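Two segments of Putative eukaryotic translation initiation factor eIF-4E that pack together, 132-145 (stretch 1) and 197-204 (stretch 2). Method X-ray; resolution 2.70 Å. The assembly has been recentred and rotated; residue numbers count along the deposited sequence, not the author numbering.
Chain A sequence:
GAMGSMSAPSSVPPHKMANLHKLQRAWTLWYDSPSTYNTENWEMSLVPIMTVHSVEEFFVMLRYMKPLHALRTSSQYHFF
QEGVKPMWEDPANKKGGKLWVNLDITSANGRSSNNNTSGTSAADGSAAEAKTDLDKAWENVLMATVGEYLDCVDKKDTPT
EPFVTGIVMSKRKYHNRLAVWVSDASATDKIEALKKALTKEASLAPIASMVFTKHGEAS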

# COMPACT_ATOMS: atom_id res chain seq x y z
N THR A 132 -1.90 -6.03 15.11
CA THR A 132 -0.47 -6.15 15.33
C THR A 132 0.24 -4.86 14.92
O THR A 132 -0.28 -4.06 14.14
CB THR A 132 0.09 -7.33 14.54
OG1 THR A 132 -0.07 -7.09 13.14
CG2 THR A 132 -0.63 -8.62 14.92
N ASP A 133 1.44 -4.67 15.47
CA ASP A 133 2.24 -3.51 15.08
C ASP A 133 2.51 -3.50 13.59
O ASP A 133 2.62 -2.43 12.98
CB ASP A 133 3.55 -3.50 15.87
CG ASP A 133 3.35 -3.21 17.34
OD1 ASP A 133 2.47 -2.38 17.67
OD2 ASP A 133 4.07 -3.80 18.17
N LEU A 134 2.62 -4.68 12.97
CA LEU A 134 2.82 -4.75 11.53
C LEU A 134 1.61 -4.19 10.78
O LEU A 134 1.75 -3.38 9.85
CB LEU A 134 3.09 -6.19 11.11
CG LEU A 134 3.32 -6.45 9.62
CD1 LEU A 134 4.58 -5.74 9.14
CD2 LEU A 134 3.41 -7.94 9.35
N ASP A 135 0.40 -4.62 11.16
CA ASP A 135 -0.79 -4.06 10.54
C ASP A 135 -0.88 -2.56 10.78
O ASP A 135 -1.26 -1.80 9.88
CB ASP A 135 -2.04 -4.76 11.08
CG ASP A 135 -2.10 -6.23 10.70
OD1 ASP A 135 -1.76 -6.57 9.54
OD2 ASP A 135 -2.50 -7.04 11.56
N LYS A 136 -0.54 -2.12 11.99
CA LYS A 136 -0.61 -0.69 12.30
C LYS A 136 0.34 0.11 11.43
O LYS A 136 -0.02 1.19 10.94
CB LYS A 136 -0.31 -0.45 13.78
CG LYS A 136 -1.38 -0.96 14.74
CD LYS A 136 -0.93 -0.84 16.19
CE LYS A 136 -1.96 -1.39 17.15
NZ LYS A 136 -1.44 -1.47 18.54
N ALA A 137 1.56 -0.39 11.22
CA ALA A 137 2.51 0.31 10.37
C ALA A 137 2.06 0.31 8.92
O ALA A 137 2.22 1.31 8.21
CB ALA A 137 3.89 -0.34 10.50
N TRP A 138 1.49 -0.81 8.46
CA TRP A 138 0.95 -0.87 7.11
C TRP A 138 -0.14 0.18 6.92
O TRP A 138 -0.13 0.93 5.93
CB TRP A 138 0.43 -2.29 6.85
CG TRP A 138 -0.19 -2.52 5.51
CD1 TRP A 138 -1.37 -3.14 5.26
CD2 TRP A 138 0.36 -2.16 4.24
NE1 TRP A 138 -1.61 -3.18 3.91
CE2 TRP A 138 -0.56 -2.59 3.26
CE3 TRP A 138 1.53 -1.51 3.82
CZ2 TRP A 138 -0.35 -2.39 1.90
CZ3 TRP A 138 1.73 -1.32 2.47
CH2 TRP A 138 0.80 -1.75 1.52
N GLU A 139 -1.06 0.27 7.87
CA GLU A 139 -2.13 1.27 7.80
C GLU A 139 -1.57 2.69 7.84
O GLU A 139 -2.03 3.57 7.11
CB GLU A 139 -3.13 1.05 8.94
CG GLU A 139 -3.91 -0.26 8.85
CD GLU A 139 -4.81 -0.50 10.05
OE1 GLU A 139 -4.74 0.28 11.02
OE2 GLU A 139 -5.59 -1.48 10.03
N ASN A 140 -0.58 2.93 8.71
CA ASN A 140 0.01 4.27 8.79
C ASN A 140 0.65 4.67 7.47
O ASN A 140 0.48 5.81 7.02
CB ASN A 140 1.03 4.31 9.93
CG ASN A 140 0.39 4.30 11.30
OD1 ASN A 140 -0.79 4.61 11.45
ND2 ASN A 140 1.17 3.95 12.31
N VAL A 141 1.38 3.76 6.84
CA VAL A 141 2.03 4.10 5.58
C VAL A 141 1.00 4.30 4.47
O VAL A 141 1.16 5.17 3.62
CB VAL A 141 3.07 3.02 5.20
CG1 VAL A 141 3.70 3.33 3.85
CG2 VAL A 141 4.14 2.93 6.27
N LEU A 142 -0.07 3.50 4.48
CA LEU A 142 -1.12 3.71 3.49
C LEU A 142 -1.78 5.07 3.67
O LEU A 142 -2.04 5.78 2.68
CB LEU A 142 -2.15 2.58 3.58
CG LEU A 142 -1.83 1.33 2.77
CD1 LEU A 142 -2.66 0.15 3.26
CD2 LEU A 142 -2.09 1.59 1.29
N MET A 143 -2.07 5.44 4.92
CA MET A 143 -2.69 6.74 5.19
C MET A 143 -1.76 7.88 4.80
O MET A 143 -2.21 8.91 4.29
CB MET A 143 -3.08 6.85 6.66
CG MET A 143 -4.26 5.98 7.07
SD MET A 143 -4.78 6.24 8.77
CE MET A 143 -3.30 5.75 9.65
N ALA A 144 -0.46 7.72 5.04
CA ALA A 144 0.50 8.73 4.61
C ALA A 144 0.56 8.82 3.10
O ALA A 144 0.73 9.91 2.54
CB ALA A 144 1.88 8.42 5.19
N THR A 145 0.41 7.69 2.41
CA THR A 145 0.41 7.71 0.95
C THR A 145 -0.78 8.51 0.43
O THR A 145 -0.62 9.48 -0.31
CB THR A 145 0.39 6.28 0.41
OG1 THR A 145 1.48 5.54 0.97
CG2 THR A 145 0.51 6.28 -1.12
N ALA A 197 10.38 10.22 6.97
CA ALA A 197 8.93 10.03 6.98
C ALA A 197 8.57 8.57 7.25
O ALA A 197 7.77 8.26 8.14
CB ALA A 197 8.33 10.50 5.66
N LEU A 198 9.16 7.65 6.47
CA LEU A 198 8.85 6.23 6.60
C LEU A 198 9.23 5.71 7.98
O LEU A 198 8.52 4.86 8.54
CB LEU A 198 9.58 5.45 5.51
CG LEU A 198 9.36 3.94 5.50
CD1 LEU A 198 7.89 3.63 5.25
CD2 LEU A 198 10.23 3.28 4.45
N THR A 199 10.34 6.19 8.53
CA THR A 199 10.71 5.79 9.89
C THR A 199 9.69 6.30 10.90
O THR A 199 9.43 5.62 11.90
CB THR A 199 12.10 6.32 10.23
OG1 THR A 199 13.03 5.94 9.20
CG2 THR A 199 12.57 5.75 11.56
N LYS A 200 9.11 7.48 10.66
CA LYS A 200 8.11 8.01 11.58
C LYS A 200 6.84 7.16 11.57
O LYS A 200 6.38 6.71 12.62
CB LYS A 200 7.79 9.46 11.22
CG LYS A 200 6.65 10.07 12.03
CD LYS A 200 6.34 11.48 11.56
CE LYS A 200 5.12 12.03 12.27
NZ LYS A 200 5.34 12.15 13.74
N GLU A 201 6.27 6.94 10.39
CA GLU A 201 4.99 6.26 10.28
C GLU A 201 5.06 4.78 10.63
O GLU A 201 4.03 4.10 10.56
CB GLU A 201 4.44 6.42 8.86
CG GLU A 201 4.17 7.86 8.47
CD GLU A 201 3.10 8.50 9.33
OE1 GLU A 201 2.39 7.76 10.05
OE2 GLU A 201 2.96 9.74 9.28
N ALA A 202 6.23 4.26 11.01
CA ALA A 202 6.40 2.85 11.30
C ALA A 202 7.03 2.68 12.67
O ALA A 202 7.81 3.52 13.12
CB ALA A 202 7.27 2.17 10.23
N SER A 203 6.69 1.57 13.32
CA SER A 203 7.25 1.23 14.62
C SER A 203 7.14 -0.27 14.85
O SER A 203 6.63 -0.71 15.89
CB SER A 203 6.54 2.00 15.74
OG SER A 203 6.74 3.40 15.59
N LEU A 204 7.61 -1.06 13.89
CA LEU A 204 7.53 -2.51 13.96
C LEU A 204 8.92 -3.14 13.89
O LEU A 204 9.06 -4.35 13.75
CB LEU A 204 6.65 -3.04 12.83
O HOH W 1 -0.18 8.08 8.81

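Stretch 1 is a helix from Asp133 onward, and it continues past Thr145. In stretch 2, Ala197 to Lys200 are helical, in a helix that begins earlier in the chain, and Ala202 and Ser203 are loop. The two run in opposite senses where they touch. Asp133 lies near Leu204, Ala137 near Ala202, and Asn140 near Glu201. The closest of these CA pairs is Ala137 CA to Ala202 CA, at 4.7 Å. Ala137 CB points toward stretch 2 and lies 4.1 Å from Ala202 CA. Together the stretches bury 383 Å² of surface, a modest contact.

The first helix holds its shape through its own backbone bonds, each from N to the O four residues earlier, such as Ala137 N to Asp133 O at 2.9 Å. Thr132 caps its start. Thr132 OG1 accepts from Asp135 N at 3.2 Å, which satisfies an amide that has no partner in the preceding turn. The same Thr132 OG1 donates weakly to Asp135 OD2 at 2.9 Å. In stretch 2, Glu201 N bonds back to Ala197 O at 3.0 Å.

Direct polar bonding between the stretches is slight. Asn140 ND2 donates to Glu201 O at 3.4 Å, with an angle of 142°, so the bond is weak. Asn140 CB also sits close to that oxygen, 3.1 Å from Glu201 O. Water 1 adds a bridge. The water O donates to Asn140 O at 3.0 Å and, weakly, to Glu201 OE1 at 2.9 Å. The water thus links a helix carbonyl to the glutamate carboxylate. Asn140 OD1 is bonded elsewhere in the structure.

Apolar contacts form a second group. Ala137 CB meets Ala202 CB at 4.2 Å. Val141 CG2 packs on Leu198 CD1 at 3.9 Å. The CA-to-CB bond of Leu198 points sideways, but the end of its side chain comes nearer and reaches the valine. Glu201 has the largest area covered by the other stretch, 88 Å². Its aliphatic part joins the packing, with Glu201 CG 4.0 Å from Ala144 CB and Glu201 CB 4.4 Å from Val141 CG2. Glu201 OE1 lies 3.7 Å from Asn140 CB and also accepts weakly from the water.

At the Asp133 end, Leu204 CB lies 4.1 Å from Asp133 O and 4.4 Å from Asp133 CB. Leu204 is modelled only as far as CB, so the reach of its side chain is unknown. Ser203 and Leu204 are both poorly ordered. Ser203 OG donates to Ala202 O at 2.7 Å, a bond within its own stretch.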